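Local coordinates for Molybdate/tungstate binding protein (Sporomusa ovata, PDB 1FR3), which binds molybdate and tungstate oxyanions and, as a small Mop protein of the TOBE domain family, probably takes part in molybdate storage and homeostasis, at the interface of chains A and B and the interface of chains A and C. Residues are numbered along the deposited sequence; one frame, centred on the assembly and turned at random. Chains: chain A/B/C, Molybdate/tungstate binding protein.

Contact 1: the interface of chains A and B. Residues chain A 3-5, 57, 59, 61; chain B 61-64.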
# COMPACT_ATOMS: atom_id res chain seq x y z
N ILE A 3 10.17 -12.37 -8.23
CA ILE A 3 9.14 -11.49 -7.67
C ILE A 3 9.49 -10.03 -7.89
O ILE A 3 10.60 -9.62 -7.53
CB ILE A 3 9.06 -11.78 -6.15
CG1 ILE A 3 8.78 -13.26 -5.90
CG2 ILE A 3 8.04 -10.88 -5.46
CD1 ILE A 3 9.14 -13.74 -4.51
N SER A 4 8.58 -9.23 -8.45
CA SER A 4 8.90 -7.82 -8.67
C SER A 4 9.19 -7.07 -7.38
O SER A 4 10.03 -6.16 -7.36
CB SER A 4 7.81 -7.11 -9.47
OG SER A 4 6.61 -6.90 -8.75
N GLY A 5 8.48 -7.40 -6.30
CA GLY A 5 8.70 -6.69 -5.03
C GLY A 5 10.21 -6.70 -4.77
O GLY A 5 10.78 -7.77 -4.56
N LEU A 57 8.87 -9.50 2.62
CA LEU A 57 8.83 -8.92 1.29
C LEU A 57 8.12 -7.58 1.26
O LEU A 57 6.98 -7.47 1.73
CB LEU A 57 8.10 -9.89 0.35
CG LEU A 57 7.91 -9.42 -1.10
CD1 LEU A 57 9.23 -9.46 -1.85
CD2 LEU A 57 6.85 -10.25 -1.79
N LYS A 59 7.13 -4.17 -1.39
CA LYS A 59 7.18 -3.54 -2.71
C LYS A 59 7.90 -2.21 -2.63
O LYS A 59 7.76 -1.47 -1.66
CB LYS A 59 5.75 -3.37 -3.23
CG LYS A 59 5.66 -3.15 -4.73
CD LYS A 59 4.20 -3.05 -5.18
CE LYS A 59 4.12 -2.90 -6.70
NZ LYS A 59 4.67 -1.58 -7.12
N THR A 61 7.46 0.60 -4.03
CA THR A 61 6.59 1.77 -3.95
C THR A 61 5.92 1.91 -2.59
O THR A 61 5.25 2.92 -2.35
CB THR A 61 5.49 1.70 -5.03
OG1 THR A 61 4.81 0.45 -4.91
CG2 THR A 61 6.10 1.81 -6.43
N THR B 61 -0.05 0.82 -8.43
CA THR B 61 1.19 0.78 -7.67
C THR B 61 1.22 -0.29 -6.59
O THR B 61 2.25 -0.53 -5.96
CB THR B 61 1.44 2.16 -7.02
OG1 THR B 61 0.22 2.56 -6.40
CG2 THR B 61 1.86 3.18 -8.06
N GLU B 62 0.08 -0.93 -6.33
CA GLU B 62 -0.01 -1.96 -5.30
C GLU B 62 -0.03 -3.36 -5.89
O GLU B 62 -0.26 -4.35 -5.18
CB GLU B 62 -1.27 -1.77 -4.47
CG GLU B 62 -1.28 -0.74 -3.37
CD GLU B 62 -0.27 0.37 -3.47
OE1 GLU B 62 0.87 0.12 -3.01
OE2 GLU B 62 -0.60 1.47 -3.96
N MET B 63 0.18 -3.46 -7.20
CA MET B 63 0.17 -4.77 -7.83
C MET B 63 1.56 -5.21 -8.24
O MET B 63 2.20 -4.56 -9.06
CB MET B 63 -0.77 -4.73 -9.05
CG MET B 63 -0.89 -6.07 -9.77
SD MET B 63 -2.08 -6.02 -11.14
CE MET B 63 -3.61 -6.09 -10.21
N GLU B 64 2.02 -6.33 -7.70
CA GLU B 64 3.30 -6.90 -8.07
C GLU B 64 3.11 -7.86 -9.25
O GLU B 64 1.99 -8.25 -9.56
CB GLU B 64 3.94 -7.69 -6.92
CG GLU B 64 4.48 -6.82 -5.80
CD GLU B 64 5.16 -7.58 -4.68
OE1 GLU B 64 5.38 -8.75 -4.62
OE2 GLU B 64 5.55 -6.83 -3.74
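A:Lys59 and A:Thr61 converge on the backbone carbonyl of B:Thr61, where two Mop (TOBE) domains meet around residues that also line a tungstate pocket. The ammonium NZ of A:Lys59 donates to B:Thr61 O over 2.9 Å, from above the carbonyl plane (47° out of it). The hydroxyl OG1 of A:Thr61 gives the same oxygen a second bond of 2.9 Å, lying in that plane with a C=O...donor angle of 148°. Lysine suits this place because its long chain runs extended across the neighbouring subunit and bends only at the end (chi4 -68°), turning NZ toward the carbonyl. NZ also donates to A:Thr61 OG1 at 3.0 Å, closing a triangle in which the threonine hydroxyl accepts from the amine and donates to B:Thr61 O, a double role that suits a hydroxyl.

Beside this cluster, B:Glu64 slides past A:Lys59 in the opposite direction, the methylene CD of the lysine 3.8 Å from CG of the glutamate. The extended chain of B:Glu64 passes A:Ser4, whose OG lies 3.3 Å from B:Glu64 CB, and carries the carboxylate toward A:Gly5, with OE2 3.4 Å from the glycine CA; lacking a side chain, glycine admits this approach. OE1 lies near the methyls of A:Ile3 and A:Leu57, the leucine meeting it tip to tip.

Behind the shared carbonyl, B:Thr61 OG1 donates to the carboxylate oxygen B:Glu62 OE2 at 2.8 Å, from above the carboxylate plane.

Contact 2: the interface of chains A and C. Residues chain A 9, 34-35, 56-58, 63; chain C 9, 58, 62-64.
An antiparallel bridge between strand 53-58 of chain A and strand 64-66 of chain C joins A:Leu57 to C:Glu64, pairing the edge of one Mop (TOBE) domain with the last strand of another. A:Leu57 N donates to C:Glu64 O at 3.0 Å, and C:Glu64 N returns a bond of 2.9 Å to A:Leu57 O. The two side chains lie side by side and point the same way, which brings leucine CD2 to 3.7 Å from the carboxylate oxygen C:Glu64 OE1.

Next to the bridge lies an apolar seam. A:Val58 and C:Val58 reach toward each other tip to tip, their CG1 methyls 3.6 Å apart. In both, CG1 stands anti to the backbone N (chi1 -177° in A:Val58), directing it at its twin; beta-branched valine is short and stiff enough to fit such a self-facing position. Methionine, longer and more pliant, fills the flanks: the chain of C:Met63 crosses A:Val58 with CE 3.9 Å from CG2, while its sulfur SD sits 3.9 Å from A:Ala56 CB, a methyl small enough to leave it room. The twin A:Met63 places CE 3.8 Å from C:Val58 CG2. Farther along, C:Leu9 crosses A:Leu34 at about a right angle, CD2 to CD2 at 3.7 Å.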
# COMPACT_ATOMS: atom_id res chain seq x y z
N LEU A 9 13.97 -9.60 2.83
CA LEU A 9 14.77 -9.69 4.05
C LEU A 9 14.66 -11.11 4.62
O LEU A 9 13.55 -11.52 4.99
CB LEU A 9 14.34 -8.67 5.09
CG LEU A 9 14.31 -7.20 4.65
CD1 LEU A 9 13.59 -6.36 5.69
CD2 LEU A 9 15.72 -6.66 4.45
N LEU A 34 11.09 -6.93 13.18
CA LEU A 34 10.20 -6.59 12.07
C LEU A 34 8.79 -7.02 12.48
O LEU A 34 8.64 -7.98 13.26
CB LEU A 34 10.58 -7.28 10.77
CG LEU A 34 12.01 -7.10 10.24
CD1 LEU A 34 12.19 -7.89 8.95
CD2 LEU A 34 12.30 -5.62 10.03
N VAL A 35 7.78 -6.33 11.98
CA VAL A 35 6.40 -6.67 12.28
C VAL A 35 5.59 -6.65 10.98
O VAL A 35 5.53 -5.61 10.32
CB VAL A 35 5.74 -5.75 13.31
CG1 VAL A 35 4.29 -6.15 13.57
CG2 VAL A 35 6.53 -5.79 14.62
N ALA A 56 10.82 -11.68 4.49
CA ALA A 56 9.91 -10.54 4.59
C ALA A 56 10.00 -9.85 3.22
O ALA A 56 11.11 -9.71 2.70
CB ALA A 56 10.28 -9.61 5.72
N LEU A 57 8.87 -9.50 2.62
CA LEU A 57 8.83 -8.92 1.29
C LEU A 57 8.12 -7.58 1.26
O LEU A 57 6.98 -7.47 1.73
CB LEU A 57 8.10 -9.89 0.35
CG LEU A 57 7.91 -9.42 -1.10
CD1 LEU A 57 9.23 -9.46 -1.85
CD2 LEU A 57 6.85 -10.25 -1.79
N VAL A 58 8.74 -6.56 0.66
CA VAL A 58 8.11 -5.25 0.57
C VAL A 58 8.23 -4.66 -0.83
O VAL A 58 9.34 -4.61 -1.37
CB VAL A 58 8.72 -4.26 1.58
CG1 VAL A 58 7.99 -2.93 1.53
CG2 VAL A 58 8.66 -4.82 3.00
N MET A 63 7.73 1.69 0.31
CA MET A 63 8.79 1.98 1.27
C MET A 63 9.11 3.46 1.29
O MET A 63 9.50 4.03 0.26
CB MET A 63 10.04 1.17 0.91
CG MET A 63 11.23 1.37 1.83
SD MET A 63 12.66 0.36 1.41
CE MET A 63 12.17 -1.19 2.17
N LEU C 9 14.05 0.61 9.16
CA LEU C 9 15.29 -0.02 8.69
C LEU C 9 16.36 1.05 8.55
O LEU C 9 16.36 1.85 7.61
CB LEU C 9 15.03 -0.74 7.36
CG LEU C 9 13.69 -1.46 7.24
CD1 LEU C 9 13.54 -2.10 5.86
CD2 LEU C 9 13.54 -2.53 8.32
N VAL C 58 8.53 1.02 6.64
CA VAL C 58 7.49 0.18 6.04
C VAL C 58 6.37 -0.08 7.04
O VAL C 58 6.62 -0.56 8.15
CB VAL C 58 8.03 -1.18 5.55
CG1 VAL C 58 6.93 -1.96 4.84
CG2 VAL C 58 9.22 -0.99 4.62
N GLU C 62 1.89 -3.54 5.05
CA GLU C 62 2.46 -3.57 3.71
C GLU C 62 3.62 -4.54 3.59
O GLU C 62 4.36 -4.49 2.60
CB GLU C 62 3.00 -2.18 3.34
CG GLU C 62 2.05 -1.04 3.61
CD GLU C 62 1.02 -0.94 2.50
OE1 GLU C 62 1.32 -0.24 1.51
OE2 GLU C 62 -0.04 -1.57 2.65
N MET C 63 3.83 -5.40 4.58
CA MET C 63 4.92 -6.37 4.55
C MET C 63 4.37 -7.78 4.41
O MET C 63 3.61 -8.20 5.28
CB MET C 63 5.78 -6.24 5.81
CG MET C 63 6.92 -7.24 5.90
SD MET C 63 7.97 -6.98 7.33
CE MET C 63 8.95 -5.57 6.79
N GLU C 64 4.72 -8.45 3.32
CA GLU C 64 4.29 -9.83 3.07
C GLU C 64 5.30 -10.76 3.74
O GLU C 64 6.43 -10.38 4.10
CB GLU C 64 4.10 -10.14 1.58
CG GLU C 64 2.84 -9.72 0.85
CD GLU C 64 2.68 -10.05 -0.65
OE1 GLU C 64 3.34 -11.00 -1.03
OE2 GLU C 64 1.97 -9.29 -1.34

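Contact 3: the interface of chains A and C. Residues chain A 25, 27, 35-38, 57; chain C 60, 63, 65.
C:Val65, C:Ala60 and C:Met63, from the C-terminal part of one Mop (TOBE) domain, pack against strand 32-39 of the neighbouring domain, with A:Ala36 in the middle. Ala60 and Ile38 are also residues that line tungstate pockets, so this packing borders oxyanion sites. C:Val65, on strand 64-66, has the most surface hidden of the three. With CG1 anti to the backbone N (chi1 178°), CG2 is the branch that turns to the methyl CB of A:Ala36, 3.9 Å away, and A:Ile25 borders it at longer range. Valine offers a compact apolar face here, and the small alanine opposite lets the two chains come close.

C:Ala60 opens the 3-10 helix 60-62 and contributes its carbonyl and its methyl. The carbonyl O accepts from A:Ala37 N at 2.9 Å; the N-H points nearly straight at the oxygen (167° at H) but arrives from well above the carbonyl plane, 61° out of it. The methyl CB of C:Ala60 also rests 3.4 Å from A:Val35 O. A small residue suits this turn, where the main chains of the two subunits run close together.

C:Met63 adds its stem and its sulfur. Its CG packs 3.9 Å from A:Ala36 CB, and its backbone O lies 3.5 Å from the same A:Ala36 CB, with CG2 of A:Ile38 beyond. Farther out its side chain slides past A:Met27 in the opposite direction, which sets the methyl CE of A:Met27 3.9 Å from C:Met63 SD. Two flexible, polarisable thioethers can adjust to one another in such a place.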
# COMPACT_ATOMS: atom_id res chain seq x y z
N ILE A 25 2.93 -10.91 12.79
CA ILE A 25 4.09 -11.80 12.67
C ILE A 25 5.31 -10.98 13.11
O ILE A 25 5.65 -10.01 12.44
CB ILE A 25 4.32 -12.31 11.24
CG1 ILE A 25 3.03 -12.80 10.59
CG2 ILE A 25 5.37 -13.42 11.23
CD1 ILE A 25 2.27 -13.89 11.29
N MET A 27 9.19 -10.74 13.68
CA MET A 27 10.37 -11.41 13.18
C MET A 27 11.65 -10.72 13.62
O MET A 27 11.65 -9.55 14.01
CB MET A 27 10.32 -11.40 11.64
CG MET A 27 9.17 -12.22 11.07
SD MET A 27 8.88 -11.88 9.32
CE MET A 27 8.01 -10.32 9.43
N VAL A 35 7.78 -6.33 11.98
CA VAL A 35 6.40 -6.67 12.28
C VAL A 35 5.59 -6.65 10.98
O VAL A 35 5.53 -5.61 10.32
CB VAL A 35 5.74 -5.75 13.31
CG1 VAL A 35 4.29 -6.15 13.57
CG2 VAL A 35 6.53 -5.79 14.62
N ALA A 36 5.01 -7.80 10.64
CA ALA A 36 4.16 -7.89 9.47
C ALA A 36 2.72 -8.16 9.94
O ALA A 36 2.52 -8.93 10.88
CB ALA A 36 4.62 -8.99 8.53
N ALA A 37 1.75 -7.53 9.30
CA ALA A 37 0.34 -7.79 9.58
C ALA A 37 -0.25 -8.45 8.33
O ALA A 37 -0.37 -7.79 7.29
CB ALA A 37 -0.40 -6.54 9.97
N ILE A 38 -0.54 -9.74 8.44
CA ILE A 38 -1.08 -10.52 7.33
C ILE A 38 -2.37 -11.21 7.73
O ILE A 38 -2.76 -11.12 8.90
CB ILE A 38 -0.05 -11.55 6.83
CG1 ILE A 38 0.23 -12.62 7.88
CG2 ILE A 38 1.25 -10.84 6.43
CD1 ILE A 38 1.23 -13.68 7.46
N LEU A 57 8.87 -9.50 2.62
CA LEU A 57 8.83 -8.92 1.29
C LEU A 57 8.12 -7.58 1.26
O LEU A 57 6.98 -7.47 1.73
CB LEU A 57 8.10 -9.89 0.35
CG LEU A 57 7.91 -9.42 -1.10
CD1 LEU A 57 9.23 -9.46 -1.85
CD2 LEU A 57 6.85 -10.25 -1.79
N ALA C 60 3.38 -2.07 8.77
CA ALA C 60 3.22 -3.49 9.02
C ALA C 60 2.27 -4.15 8.02
O ALA C 60 2.51 -5.28 7.60
CB ALA C 60 2.74 -3.77 10.45
N MET C 63 3.83 -5.40 4.58
CA MET C 63 4.92 -6.37 4.55
C MET C 63 4.37 -7.78 4.41
O MET C 63 3.61 -8.20 5.28
CB MET C 63 5.78 -6.24 5.81
CG MET C 63 6.92 -7.24 5.90
SD MET C 63 7.97 -6.98 7.33
CE MET C 63 8.95 -5.57 6.79
N VAL C 65 4.93 -12.02 3.93
CA VAL C 65 5.81 -13.05 4.45
C VAL C 65 5.81 -14.21 3.45
O VAL C 65 4.75 -14.66 3.00
CB VAL C 65 5.39 -13.60 5.82
CG1 VAL C 65 6.34 -14.70 6.29
CG2 VAL C 65 5.36 -12.47 6.85

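Contacts 2 and 3 lie about 6 Å apart between the centres of their C-alpha atoms, share A:Val35, A:Leu57 and C:Met63, and form neighbouring patches of one two-fold interface, so each recurs with chains exchanged. Contact 1 sits about 11 Å from contact 2 and 14 Å from contact 3, and belongs to a different, not exactly two-fold interface with chain B. A:Leu57 is common to all three, placing strand 53-58 where three subunits come together. Two kinds of interface in a six-copy assembly fit the hexamers known for Mop proteins, with residues of oxyanion pockets in contacts 1 and 3.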